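Local atomic coordinates of ribulose-bisphosphate carboxylase (Alicyclobacillus acidocaldarius subsp. acidocaldarius, PDB entry 4NAS), a protein that belongs to the RuBisCO large-chain family, pairing an N-terminal alpha/beta domain with a TIM-barrel catalytic domain that holds a calcium ion in this crystal. Residues R192-Y196 with Y213-L217; G237-V243 with V262-H267; I340-L344 with A404-G409; A377-W383 with R398-A404; L110-M115 with I286-Q290. One frame throughout, in Å; residues are numbered along the deposited sequence.

Interaction 1: R192-Y196 with Y213-L217; sequences RVRAY and YAVNL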
# COMPACT_ATOMS: atom_id res chain seq x y z
N ARG B 192 -9.72 -18.55 19.87
CA ARG B 192 -8.39 -19.14 19.73
C ARG B 192 -7.45 -18.67 20.83
O ARG B 192 -6.71 -19.47 21.40
CB ARG B 192 -7.78 -18.86 18.35
CG ARG B 192 -8.63 -19.41 17.22
CD ARG B 192 -7.83 -19.58 15.93
NE ARG B 192 -7.19 -18.34 15.50
CZ ARG B 192 -7.76 -17.43 14.71
NH1 ARG B 192 -9.01 -17.60 14.30
NH2 ARG B 192 -7.08 -16.35 14.35
N VAL B 193 -7.49 -17.38 21.15
CA VAL B 193 -6.60 -16.87 22.19
C VAL B 193 -6.93 -17.57 23.52
O VAL B 193 -6.03 -18.08 24.20
CB VAL B 193 -6.68 -15.34 22.34
CG1 VAL B 193 -5.93 -14.87 23.58
CG2 VAL B 193 -6.13 -14.63 21.06
N ARG B 194 -8.21 -17.61 23.87
CA ARG B 194 -8.64 -18.24 25.12
C ARG B 194 -8.19 -19.69 25.21
O ARG B 194 -7.62 -20.11 26.21
CB ARG B 194 -10.16 -18.20 25.26
CG ARG B 194 -10.75 -16.84 25.59
CD ARG B 194 -12.15 -16.98 26.20
NE ARG B 194 -12.87 -15.71 26.20
CZ ARG B 194 -13.55 -15.24 25.16
NH1 ARG B 194 -13.60 -15.93 24.03
NH2 ARG B 194 -14.18 -14.08 25.24
N ALA B 195 -8.44 -20.44 24.14
CA ALA B 195 -8.22 -21.88 24.12
C ALA B 195 -6.74 -22.27 24.13
O ALA B 195 -6.35 -23.18 24.86
CB ALA B 195 -8.92 -22.50 22.92
N TYR B 196 -5.94 -21.59 23.30
CA TYR B 196 -4.51 -21.89 23.23
C TYR B 196 -3.83 -21.51 24.55
O TYR B 196 -2.81 -22.09 24.91
CB TYR B 196 -3.82 -21.17 22.06
CG TYR B 196 -4.35 -21.50 20.66
CD1 TYR B 196 -5.44 -22.35 20.47
CD2 TYR B 196 -3.74 -20.95 19.54
CE1 TYR B 196 -5.91 -22.62 19.20
CE2 TYR B 196 -4.20 -21.22 18.28
CZ TYR B 196 -5.28 -22.05 18.11
OH TYR B 196 -5.70 -22.30 16.83
N TYR B 213 1.09 -17.11 22.00
CA TYR B 213 0.37 -17.20 20.74
C TYR B 213 0.30 -15.83 20.04
O TYR B 213 -0.12 -14.86 20.63
CB TYR B 213 -1.02 -17.80 21.00
CG TYR B 213 -1.98 -17.85 19.82
CD1 TYR B 213 -1.55 -18.16 18.53
CD2 TYR B 213 -3.33 -17.63 20.01
CE1 TYR B 213 -2.43 -18.21 17.47
CE2 TYR B 213 -4.22 -17.68 18.98
CZ TYR B 213 -3.77 -17.97 17.70
OH TYR B 213 -4.70 -18.02 16.69
N ALA B 214 0.76 -15.78 18.79
CA ALA B 214 0.60 -14.64 17.91
C ALA B 214 -0.59 -14.85 16.96
O ALA B 214 -0.57 -15.69 16.04
CB ALA B 214 1.86 -14.39 17.11
N VAL B 215 -1.63 -14.06 17.20
CA VAL B 215 -2.91 -14.26 16.56
C VAL B 215 -3.08 -13.24 15.46
O VAL B 215 -2.71 -12.07 15.61
CB VAL B 215 -4.06 -14.18 17.62
CG1 VAL B 215 -4.03 -12.84 18.37
CG2 VAL B 215 -5.40 -14.46 16.99
N ASN B 216 -3.58 -13.68 14.32
CA ASN B 216 -3.81 -12.78 13.20
C ASN B 216 -4.83 -11.68 13.54
O ASN B 216 -5.95 -11.98 13.95
CB ASN B 216 -4.24 -13.60 11.98
CG ASN B 216 -3.89 -12.93 10.65
OD1 ASN B 216 -3.16 -11.94 10.61
ND2 ASN B 216 -4.42 -13.47 9.56
N LEU B 217 -4.44 -10.41 13.38
CA LEU B 217 -5.34 -9.27 13.65
C LEU B 217 -6.11 -8.93 12.39
O LEU B 217 -5.52 -8.57 11.38
CB LEU B 217 -4.54 -8.05 14.09
CG LEU B 217 -5.37 -6.81 14.46
CD1 LEU B 217 -6.44 -7.09 15.53
CD2 LEU B 217 -4.41 -5.74 14.94

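Interaction 2: G237-V243 with V262-H267; sequences GALLVNV and VPILAH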
# COMPACT_ATOMS: atom_id res chain seq x y z
N GLY B 237 -0.15 -13.47 23.06
CA GLY B 237 1.26 -13.15 23.22
C GLY B 237 1.72 -12.03 22.28
O GLY B 237 2.57 -11.22 22.61
N ALA B 238 1.15 -12.01 21.07
CA ALA B 238 1.46 -10.98 20.09
C ALA B 238 0.30 -10.87 19.10
O ALA B 238 -0.51 -11.78 18.97
CB ALA B 238 2.77 -11.30 19.35
N LEU B 239 0.22 -9.73 18.43
CA LEU B 239 -0.66 -9.56 17.29
C LEU B 239 0.14 -9.72 15.98
O LEU B 239 1.13 -9.01 15.76
CB LEU B 239 -1.32 -8.18 17.33
CG LEU B 239 -2.04 -7.77 18.63
CD1 LEU B 239 -2.63 -6.37 18.49
CD2 LEU B 239 -3.13 -8.77 19.01
N LEU B 240 -0.31 -10.64 15.14
CA LEU B 240 0.21 -10.82 13.78
C LEU B 240 -0.49 -9.79 12.89
O LEU B 240 -1.72 -9.78 12.78
CB LEU B 240 -0.09 -12.24 13.29
CG LEU B 240 0.31 -12.57 11.85
CD1 LEU B 240 1.80 -12.26 11.66
CD2 LEU B 240 0.00 -14.04 11.46
N VAL B 241 0.27 -8.88 12.29
CA VAL B 241 -0.35 -7.86 11.47
C VAL B 241 0.26 -7.86 10.08
O VAL B 241 1.49 -7.78 9.93
CB VAL B 241 -0.20 -6.45 12.11
CG1 VAL B 241 -0.94 -5.40 11.28
CG2 VAL B 241 -0.76 -6.43 13.52
N ASN B 242 -0.60 -8.00 9.09
CA ASN B 242 -0.25 -7.75 7.69
C ASN B 242 -0.14 -6.24 7.42
O ASN B 242 -1.05 -5.61 6.87
CB ASN B 242 -1.27 -8.38 6.78
CG ASN B 242 -1.24 -9.90 6.87
OD1 ASN B 242 -0.20 -10.53 6.63
ND2 ASN B 242 -2.37 -10.49 7.25
N VAL B 243 0.99 -5.70 7.81
CA VAL B 243 1.13 -4.23 7.85
C VAL B 243 0.87 -3.53 6.53
O VAL B 243 0.13 -2.52 6.44
CB VAL B 243 2.52 -3.87 8.37
CG1 VAL B 243 2.63 -2.35 8.50
CG2 VAL B 243 2.73 -4.55 9.72
N VAL B 262 0.27 -5.42 23.90
CA VAL B 262 0.75 -6.67 23.38
C VAL B 262 1.74 -6.38 22.23
O VAL B 262 1.56 -5.40 21.50
CB VAL B 262 -0.45 -7.46 22.86
CG1 VAL B 262 -1.28 -6.59 21.94
CG2 VAL B 262 -0.02 -8.71 22.14
N PRO B 263 2.81 -7.19 22.09
CA PRO B 263 3.74 -6.91 20.99
C PRO B 263 3.11 -7.07 19.61
O PRO B 263 2.18 -7.87 19.43
CB PRO B 263 4.84 -7.96 21.18
CG PRO B 263 4.81 -8.27 22.64
CD PRO B 263 3.37 -8.16 23.06
N ILE B 264 3.60 -6.30 18.64
CA ILE B 264 3.18 -6.46 17.26
C ILE B 264 4.18 -7.33 16.45
O ILE B 264 5.39 -7.11 16.47
CB ILE B 264 2.97 -5.08 16.57
CG1 ILE B 264 1.81 -4.33 17.26
CG2 ILE B 264 2.80 -5.24 15.05
CD1 ILE B 264 1.69 -2.87 16.87
N LEU B 265 3.65 -8.31 15.74
CA LEU B 265 4.48 -9.16 14.89
C LEU B 265 4.16 -8.77 13.44
O LEU B 265 3.12 -9.15 12.88
CB LEU B 265 4.18 -10.65 15.18
CG LEU B 265 4.72 -11.72 14.21
CD1 LEU B 265 6.26 -11.77 14.24
CD2 LEU B 265 4.13 -13.14 14.53
N ALA B 266 5.04 -7.97 12.86
CA ALA B 266 4.86 -7.49 11.49
C ALA B 266 5.13 -8.53 10.40
O ALA B 266 6.27 -9.02 10.22
CB ALA B 266 5.70 -6.29 11.25
N HIS B 267 4.10 -8.86 9.62
CA HIS B 267 4.27 -9.84 8.55
C HIS B 267 4.44 -9.10 7.21
O HIS B 267 3.75 -8.12 6.98
CB HIS B 267 3.10 -10.85 8.49
CG HIS B 267 3.33 -11.97 7.51
ND1 HIS B 267 3.16 -11.82 6.15
CD2 HIS B 267 3.80 -13.24 7.69
CE1 HIS B 267 3.48 -12.95 5.53
NE2 HIS B 267 3.89 -13.82 6.45

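Interaction 3: I340-L344 with A404-G409; sequences IYPGL and ALEKWG. With FMT (formic acid), chain I.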
# COMPACT_ATOMS: atom_id res chain seq x y z
N ILE B 340 15.21 -21.82 7.20
CA ILE B 340 15.57 -21.85 8.61
C ILE B 340 15.49 -23.28 9.15
O ILE B 340 14.41 -23.79 9.38
CB ILE B 340 14.62 -20.95 9.42
CG1 ILE B 340 14.52 -19.56 8.79
CG2 ILE B 340 15.04 -20.90 10.89
CD1 ILE B 340 15.86 -18.78 8.71
N TYR B 341 16.65 -23.91 9.36
CA TYR B 341 16.75 -25.25 9.97
C TYR B 341 17.84 -25.30 11.05
O TYR B 341 18.73 -24.44 11.05
CB TYR B 341 17.08 -26.26 8.89
CG TYR B 341 16.13 -26.18 7.73
CD1 TYR B 341 14.85 -26.69 7.84
CD2 TYR B 341 16.51 -25.58 6.54
CE1 TYR B 341 13.97 -26.63 6.78
CE2 TYR B 341 15.65 -25.50 5.48
CZ TYR B 341 14.38 -26.03 5.60
OH TYR B 341 13.50 -25.96 4.53
N PRO B 342 17.77 -26.30 11.95
CA PRO B 342 18.72 -26.38 13.06
C PRO B 342 20.18 -26.33 12.62
O PRO B 342 21.00 -25.75 13.32
CB PRO B 342 18.39 -27.72 13.71
CG PRO B 342 16.91 -27.86 13.50
CD PRO B 342 16.72 -27.34 12.07
N GLY B 343 20.49 -26.88 11.44
CA GLY B 343 21.84 -26.85 10.92
C GLY B 343 22.30 -25.44 10.60
O GLY B 343 23.50 -25.17 10.55
N LEU B 344 21.35 -24.54 10.40
CA LEU B 344 21.69 -23.16 10.06
C LEU B 344 21.88 -22.30 11.31
O LEU B 344 22.41 -21.21 11.21
CB LEU B 344 20.65 -22.55 9.12
CG LEU B 344 21.03 -21.25 8.38
CD1 LEU B 344 22.12 -21.51 7.33
CD2 LEU B 344 19.82 -20.51 7.77
N ALA B 404 17.38 -33.84 12.33
CA ALA B 404 17.36 -32.57 11.62
C ALA B 404 18.60 -32.43 10.77
O ALA B 404 18.52 -31.96 9.65
CB ALA B 404 17.25 -31.41 12.59
N LEU B 405 19.74 -32.83 11.31
CA LEU B 405 20.98 -32.80 10.54
C LEU B 405 20.90 -33.77 9.36
O LEU B 405 21.48 -33.52 8.32
CB LEU B 405 22.19 -33.12 11.41
CG LEU B 405 22.48 -32.11 12.52
CD1 LEU B 405 23.75 -32.47 13.25
CD2 LEU B 405 22.54 -30.68 11.96
N GLU B 406 20.15 -34.85 9.54
CA GLU B 406 20.02 -35.86 8.49
C GLU B 406 19.20 -35.35 7.31
O GLU B 406 19.61 -35.48 6.16
CB GLU B 406 19.40 -37.14 9.04
N LYS B 407 18.04 -34.79 7.59
CA LYS B 407 17.15 -34.38 6.52
C LYS B 407 17.67 -33.16 5.75
O LYS B 407 17.72 -33.17 4.53
CB LYS B 407 15.75 -34.11 7.06
CG LYS B 407 14.71 -33.96 5.96
CD LYS B 407 13.30 -33.96 6.51
CE LYS B 407 12.30 -34.49 5.48
NZ LYS B 407 10.90 -34.40 5.98
N TRP B 408 18.08 -32.13 6.47
CA TRP B 408 18.42 -30.85 5.83
C TRP B 408 19.90 -30.49 5.82
O TRP B 408 20.27 -29.40 5.36
CB TRP B 408 17.66 -29.69 6.49
CG TRP B 408 16.18 -29.83 6.49
CD1 TRP B 408 15.35 -29.78 5.41
CD2 TRP B 408 15.34 -30.02 7.64
NE1 TRP B 408 14.04 -29.94 5.81
CE2 TRP B 408 14.01 -30.10 7.17
CE3 TRP B 408 15.58 -30.15 9.01
CZ2 TRP B 408 12.93 -30.29 8.03
CZ3 TRP B 408 14.51 -30.35 9.86
CH2 TRP B 408 13.19 -30.41 9.36
N GLY B 409 20.74 -31.38 6.33
CA GLY B 409 22.13 -31.04 6.56
C GLY B 409 22.24 -30.11 7.75
O GLY B 409 23.19 -29.34 7.88
C FMT I . 11.52 -30.09 3.17
O1 FMT I . 12.59 -29.91 2.58
O2 FMT I . 11.36 -29.97 4.38
O HOH W 1 19.45 -29.03 9.88
O HOH W 2 25.22 -27.58 9.75

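Interaction 4: A377-W383 with R398-A404; sequences AFFDAIW and RPALRQA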
# COMPACT_ATOMS: atom_id res chain seq x y z
N ALA B 377 14.84 -29.92 18.33
CA ALA B 377 15.99 -29.76 17.44
C ALA B 377 16.63 -28.37 17.49
O ALA B 377 17.86 -28.25 17.53
CB ALA B 377 15.59 -30.06 16.01
N PHE B 378 15.81 -27.33 17.46
CA PHE B 378 16.35 -25.98 17.48
C PHE B 378 16.99 -25.70 18.84
O PHE B 378 18.09 -25.16 18.92
CB PHE B 378 15.29 -24.93 17.13
CG PHE B 378 14.96 -24.87 15.66
CD1 PHE B 378 15.77 -24.16 14.78
CD2 PHE B 378 13.83 -25.51 15.16
CE1 PHE B 378 15.47 -24.10 13.42
CE2 PHE B 378 13.53 -25.46 13.81
CZ PHE B 378 14.35 -24.75 12.94
N PHE B 379 16.30 -26.09 19.90
CA PHE B 379 16.88 -25.97 21.22
C PHE B 379 18.18 -26.77 21.40
O PHE B 379 19.10 -26.32 22.09
CB PHE B 379 15.81 -26.26 22.30
CG PHE B 379 14.82 -25.14 22.47
CD1 PHE B 379 15.17 -23.98 23.16
CD2 PHE B 379 13.54 -25.22 21.93
CE1 PHE B 379 14.27 -22.93 23.31
CE2 PHE B 379 12.63 -24.16 22.08
CZ PHE B 379 13.00 -23.02 22.78
N ASP B 380 18.29 -27.92 20.74
CA ASP B 380 19.53 -28.72 20.77
C ASP B 380 20.72 -27.96 20.13
O ASP B 380 21.85 -27.97 20.65
CB ASP B 380 19.33 -30.07 20.06
CG ASP B 380 18.42 -31.02 20.83
OD1 ASP B 380 18.38 -30.93 22.07
OD2 ASP B 380 17.75 -31.87 20.19
N ALA B 381 20.45 -27.32 19.01
CA ALA B 381 21.44 -26.50 18.31
C ALA B 381 21.81 -25.25 19.09
O ALA B 381 22.96 -24.83 19.11
CB ALA B 381 20.92 -26.12 16.92
N ILE B 382 20.81 -24.64 19.72
CA ILE B 382 21.07 -23.52 20.62
C ILE B 382 22.02 -23.97 21.73
O ILE B 382 23.01 -23.30 22.02
CB ILE B 382 19.75 -22.94 21.20
CG1 ILE B 382 19.04 -22.11 20.12
CG2 ILE B 382 20.02 -22.11 22.47
CD1 ILE B 382 17.73 -21.45 20.56
N TRP B 383 21.74 -25.13 22.31
CA TRP B 383 22.62 -25.70 23.33
C TRP B 383 24.05 -25.90 22.81
O TRP B 383 25.02 -25.57 23.48
CB TRP B 383 22.08 -27.02 23.87
CG TRP B 383 22.95 -27.58 24.97
CD1 TRP B 383 22.81 -27.38 26.31
CD2 TRP B 383 24.10 -28.42 24.81
NE1 TRP B 383 23.79 -28.04 27.00
CE2 TRP B 383 24.60 -28.69 26.10
CE3 TRP B 383 24.75 -28.98 23.71
CZ2 TRP B 383 25.72 -29.49 26.32
CZ3 TRP B 383 25.86 -29.76 23.92
CH2 TRP B 383 26.34 -30.01 25.22
N ARG B 398 21.65 -36.24 21.22
CA ARG B 398 20.36 -35.58 21.02
C ARG B 398 19.72 -36.00 19.70
O ARG B 398 20.05 -35.46 18.65
CB ARG B 398 20.54 -34.06 21.06
CG ARG B 398 21.03 -33.56 22.41
CD ARG B 398 21.73 -32.20 22.31
NE ARG B 398 22.27 -31.81 23.61
CZ ARG B 398 23.40 -32.28 24.13
NH1 ARG B 398 24.13 -33.16 23.45
NH2 ARG B 398 23.80 -31.88 25.32
N PRO B 399 18.81 -36.99 19.75
CA PRO B 399 18.19 -37.55 18.55
C PRO B 399 17.44 -36.52 17.70
O PRO B 399 17.38 -36.69 16.48
CB PRO B 399 17.24 -38.62 19.10
CG PRO B 399 16.98 -38.20 20.50
CD PRO B 399 18.25 -37.59 20.98
N ALA B 400 16.88 -35.48 18.31
CA ALA B 400 16.16 -34.46 17.53
C ALA B 400 17.10 -33.77 16.54
O ALA B 400 16.85 -33.77 15.33
CB ALA B 400 15.50 -33.45 18.45
N LEU B 401 18.17 -33.19 17.06
CA LEU B 401 19.19 -32.55 16.23
C LEU B 401 19.72 -33.52 15.19
O LEU B 401 19.94 -33.16 14.04
CB LEU B 401 20.34 -32.03 17.09
CG LEU B 401 21.49 -31.35 16.35
CD1 LEU B 401 20.98 -30.12 15.58
CD2 LEU B 401 22.61 -30.97 17.30
N ARG B 402 19.93 -34.77 15.61
CA ARG B 402 20.42 -35.82 14.74
C ARG B 402 19.54 -35.97 13.49
O ARG B 402 20.04 -35.94 12.36
CB ARG B 402 20.45 -37.14 15.52
CG ARG B 402 20.79 -38.37 14.74
CD ARG B 402 20.46 -39.60 15.58
NE ARG B 402 19.12 -40.13 15.33
CZ ARG B 402 18.42 -40.87 16.19
NH1 ARG B 402 17.21 -41.32 15.87
NH2 ARG B 402 18.93 -41.17 17.38
N GLN B 403 18.24 -36.14 13.69
CA GLN B 403 17.30 -36.26 12.58
C GLN B 403 17.30 -35.01 11.70
O GLN B 403 17.24 -35.10 10.46
CB GLN B 403 15.89 -36.56 13.10
CG GLN B 403 15.76 -37.96 13.68
CD GLN B 403 14.36 -38.28 14.18
OE1 GLN B 403 13.91 -37.75 15.19
NE2 GLN B 403 13.67 -39.18 13.47
N ALA B 404 17.38 -33.84 12.33
CA ALA B 404 17.36 -32.57 11.62
C ALA B 404 18.60 -32.43 10.77
O ALA B 404 18.52 -31.96 9.65
CB ALA B 404 17.25 -31.41 12.59
O HOH W 3 17.17 -34.40 20.98

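Interaction 5: L110-M115 with I286-Q290; sequences LERLQM and IVLGQ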
# COMPACT_ATOMS: atom_id res chain seq x y z
N LEU B 110 12.42 4.57 -5.28
CA LEU B 110 12.88 5.20 -4.04
C LEU B 110 13.85 4.29 -3.28
O LEU B 110 13.49 3.17 -2.85
CB LEU B 110 11.66 5.56 -3.16
CG LEU B 110 11.96 6.16 -1.78
CD1 LEU B 110 12.66 7.52 -1.91
CD2 LEU B 110 10.63 6.31 -1.04
N GLU B 111 15.08 4.78 -3.11
CA GLU B 111 16.22 4.00 -2.64
C GLU B 111 16.58 4.30 -1.20
O GLU B 111 17.09 3.43 -0.47
CB GLU B 111 17.46 4.33 -3.49
CG GLU B 111 17.38 3.90 -4.95
CD GLU B 111 17.67 2.43 -5.14
OE1 GLU B 111 18.78 2.10 -5.61
OE2 GLU B 111 16.80 1.61 -4.80
N ARG B 112 16.38 5.54 -0.80
CA ARG B 112 16.81 5.97 0.53
C ARG B 112 15.95 7.12 1.05
O ARG B 112 15.55 8.02 0.29
CB ARG B 112 18.29 6.36 0.52
CG ARG B 112 18.83 6.72 1.92
CD ARG B 112 20.28 7.21 1.91
NE ARG B 112 20.79 7.32 3.28
CZ ARG B 112 22.00 7.77 3.60
NH1 ARG B 112 22.83 8.16 2.65
NH2 ARG B 112 22.38 7.83 4.87
N LEU B 113 15.66 7.05 2.34
CA LEU B 113 15.03 8.16 3.05
C LEU B 113 15.87 8.56 4.24
O LEU B 113 16.06 7.77 5.18
CB LEU B 113 13.63 7.78 3.53
CG LEU B 113 12.55 7.67 2.46
CD1 LEU B 113 11.27 7.14 3.12
CD2 LEU B 113 12.27 9.00 1.75
N GLN B 114 16.41 9.76 4.21
CA GLN B 114 17.12 10.23 5.40
C GLN B 114 16.18 11.13 6.20
O GLN B 114 15.77 12.19 5.73
CB GLN B 114 18.41 10.95 5.02
CG GLN B 114 19.43 10.01 4.38
CD GLN B 114 20.65 10.73 3.83
OE1 GLN B 114 21.48 11.24 4.60
NE2 GLN B 114 20.77 10.78 2.51
N MSE B 115 15.85 10.70 7.40
CA MSE B 115 14.80 11.37 8.17
C MSE B 115 15.30 12.15 9.37
O MSE B 115 16.07 11.65 10.18
CB MSE B 115 13.73 10.37 8.55
CG MSE B 115 13.09 9.83 7.30
SE MSE B 115 11.55 8.82 7.72
CE MSE B 115 10.99 9.66 9.38
N ILE B 286 13.48 -0.20 3.18
CA ILE B 286 12.62 0.88 3.62
C ILE B 286 11.28 0.26 4.00
O ILE B 286 10.77 0.48 5.09
CB ILE B 286 12.44 1.95 2.51
CG1 ILE B 286 13.77 2.66 2.22
CG2 ILE B 286 11.30 2.97 2.87
CD1 ILE B 286 13.72 3.56 0.96
N VAL B 287 10.76 -0.57 3.11
CA VAL B 287 9.42 -1.16 3.27
C VAL B 287 9.34 -2.09 4.50
O VAL B 287 8.41 -2.02 5.31
CB VAL B 287 9.01 -1.95 2.01
CG1 VAL B 287 7.66 -2.64 2.21
CG2 VAL B 287 8.97 -1.04 0.78
N LEU B 288 10.34 -2.95 4.63
CA LEU B 288 10.36 -3.95 5.71
C LEU B 288 11.21 -3.56 6.89
O LEU B 288 11.24 -4.27 7.90
CB LEU B 288 10.83 -5.30 5.15
CG LEU B 288 9.94 -5.84 4.04
CD1 LEU B 288 10.51 -7.12 3.44
CD2 LEU B 288 8.53 -6.08 4.58
N GLY B 289 11.92 -2.44 6.81
CA GLY B 289 12.85 -2.14 7.88
C GLY B 289 12.58 -0.81 8.56
O GLY B 289 12.05 -0.75 9.68
N GLN B 290 12.94 0.24 7.85
CA GLN B 290 12.78 1.61 8.32
C GLN B 290 11.33 1.92 8.70
O GLN B 290 11.06 2.37 9.81
CB GLN B 290 13.25 2.57 7.23
CG GLN B 290 13.33 4.04 7.65
CD GLN B 290 14.07 4.88 6.61
OE1 GLN B 290 14.01 4.59 5.42
NE2 GLN B 290 14.76 5.93 7.06
O HOH W 4 16.45 4.73 3.97

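Interaction 1: R192-Y196 with Y213-L217
Val193 and the ring of Tyr213 form the apolar centre of this helix-on-strand contact. Val193 CG2 lies 3.9 Å from Val215 CG1 and 4.2 Å from Tyr213 CE2, so a compact branched side chain fills the space between helix and strand. Tyr196, one helical turn after Arg192, lays its ring obliquely against one face of Tyr213: the centroids are 4.4 Å apart, the planes meet at 48°, and Tyr196 CE2 comes to 3.3 Å from Tyr213 CZ. Two tyrosines suit this place because their flat rings fill a buried layer while the Tyr213 hydroxyl reaches the polar margin. There Arg192 NE donates a nearly straight 2.8 Å hydrogen bond to Tyr213 OH. Val215 CG2 packs 3.7 Å from Arg192 NH2. The buried charge is balanced by Asp177, which forms a salt bridge with Arg192 and also hydrogen-bonds Tyr213 OH and the backbone N of Asn216. Asp177 adjoins Lys176 and Asp178 of the calcium site. Segment 192-196 of helix 189-207 runs at 155° to strand 214-216 (axes 9.8 Å apart), the chain leading directly from one to the other: an outer helix antiparallel to the next inner strand, as in a TIM barrel.

Interaction 2: G237-V243 with V262-H267
Strands 238-242 and 264-267 run side by side and parallel, their axes 4.6 Å apart at closest approach and inclined by 23°. Their hydrogen bonds alternate as in a regular parallel ladder: Leu239 N to Pro263 O (2.9 Å), Leu265 N to Leu239 O (2.6 Å), Val241 N to Leu265 O (2.9 Å) and His267 N to Val241 O (2.8 Å). Pro263 lacks an amide hydrogen but still serves as an acceptor at the start of the ladder. The chain passes between the strands through helix 248-256, making a beta-alpha-beta crossover of the TIM barrel. The side chains accordingly divide between two environments. Leu239, Val241, Ile264 and Ala266 point to the helix-covered face, where Val241 CG2 meets Ile264 CG2 at 4.1 Å and Val251 and Ala255 of the crossover helix pack. Val243, just past the strand, sets CG2 3.8 Å from Ala266 CB, a fit that the small alanine permits. Leu240 and Leu265 point to the barrel interior, with Leu240 CD1 3.8 Å from Leu265 CD2. On this same face, at the C-terminal end where TIM barrels carry their active sites, Leu240 CD1 also packs 3.7 Å from His267 CB. The His267 side chain is about 5 Å from the calcium ion, while its ND1 is hydrogen-bonded to the backbone N of Ala269.

Interaction 3: I340-L344 with A404-G409
An aromatic stack backed by apolar packing and two water bridges joins the C-terminal end of the chain to the loop that follows strand 333-337 of the barrel. The Tyr341 ring lies face to face with the five-membered ring of Trp408, centroids 3.8 Å apart and planes at 20°, and Tyr341 CD1 approaches Trp408 CD2 to 3.4 Å. Broad flat rings suit this partly exposed place, where they can shield each other; Trp408 NE1 donates a 3.0 Å hydrogen bond to O2 of a formic acid, probably from the crystallisation liquor. Beside the stack, Pro342 CG packs 3.7 Å from Ala404 CB. Gly343 allows close approach, since a CB there would collide with Gly409 O. No direct hydrogen bond crosses the interface. Instead, one water accepts from Gly343 N (2.9 Å) and donates to Ala404 O (3.1 Å), and a second donates to Gly343 O (3.1 Å) and Gly409 O (3.3 Å). Gly409, the last residue, has a positive phi, which glycine adopts readily. Pro342 also rests on Ala377 and Phe378 of helix 371-386, so the short 3-10 turn at 342-344, leading into helix 345-352, is wedged between that helix and helix 399-408.

Interaction 4: A377-W383 with R398-A404
Segments 377-383 and 399-404, of helices 371-386 and 399-408, cross almost at right angles (101°, axes 8.0 Å apart at closest approach) in the helical C-terminal part of the TIM-barrel domain, joined by a short connection that includes helix 391-394. Alanines make the close crossing possible. The CA atoms of Ala377 and Leu401 are only 4.4 Å apart, and Ala377 CB lies 4.2 Å from Ala400 CB and 4.0 Å from Ala404 CB; larger side chains would not fit between the backbones. Leu401, in the t,p rotamer, carries CD1 to 4.2 Å from Ala381 CB and also packs on Leu391. At the other end, Trp383 takes chi1 t and offers a ring face to Arg398. The arginine, modelled in two conformers of which one is given here, leaves its backbone with chi1 m and then runs extended through t at chi2 and chi3. Its guanidinium thus lies flat on the indole, planes at 22°, with CZ 3.7 Å from the centroid of the Trp383 six-membered ring: a cation-pi stack. Arg398 NH1 is hydrogen-bonded to Ala394 O. Asp380, chi1 m, points its carboxylate at the first turn of helix 399-408, where amide hydrogens lack helical partners. Asp380 OD2 accepts a weak 3.4 Å bond from Leu401 N and a 2.7 Å hydrogen bond from a water, which in turn accepts from Ala400 N at 2.9 Å.

Interaction 5: L110-M115 with I286-Q290
Here the N-terminal and TIM-barrel domains meet: strand 108-114 of the former, lying in its sheet between strand 12-22 and the short strand 281-282, packs beside helix 284-295, the axes of 110-114 and 286-290 being 10.4 Å apart and inclined by 30°. The apolar part centres on Ile286, whose extended side chain reaches the strand. Ile286 CD1 lies 4.2 Å from Leu110 CG and 3.7 Å from Glu111 O, while Ile286 CG2 sits 4.2 Å from Leu113 CD1. Glu111 and Arg112 both face Thr16 in a classic beta bulge, and Leu110 and Leu113 both direct their CA-to-CB bonds at the helix despite being three residues apart. They also pack on Val98. The polar part belongs to Gln290, whose long amide side chain can both donate to and accept from a strand backbone. A water accepts from Leu113 N (2.9 Å) and lies 2.8 Å from Gln290 OE1. Directly, Gln290 NE2 donates to Leu113 O over 2.9 Å at an angle of 175°.

Interactions 1 and 2, with centres 11 Å apart, share the parallel barrel sheet: strands 214-216 and 238-242 are neighbours, and the backbone pair Val215 O and Leu240 N, 2.8 Å apart, probably forms a hydrogen bond between them. Interactions 3 and 4, centres 9 Å apart, share Ala404 and helix 399-408, and interaction 4 is nested within the loop closed by interaction 3. About 28 Å separates the centres of interactions 2 and 4. Interaction 5 joins the two domains; the chain between its segments contains interactions 1 and 2, whereas 3 and 4 follow later. Thus the domain interface brackets the barrel-wall contacts along the chain, and the C-terminal helical contacts come after it.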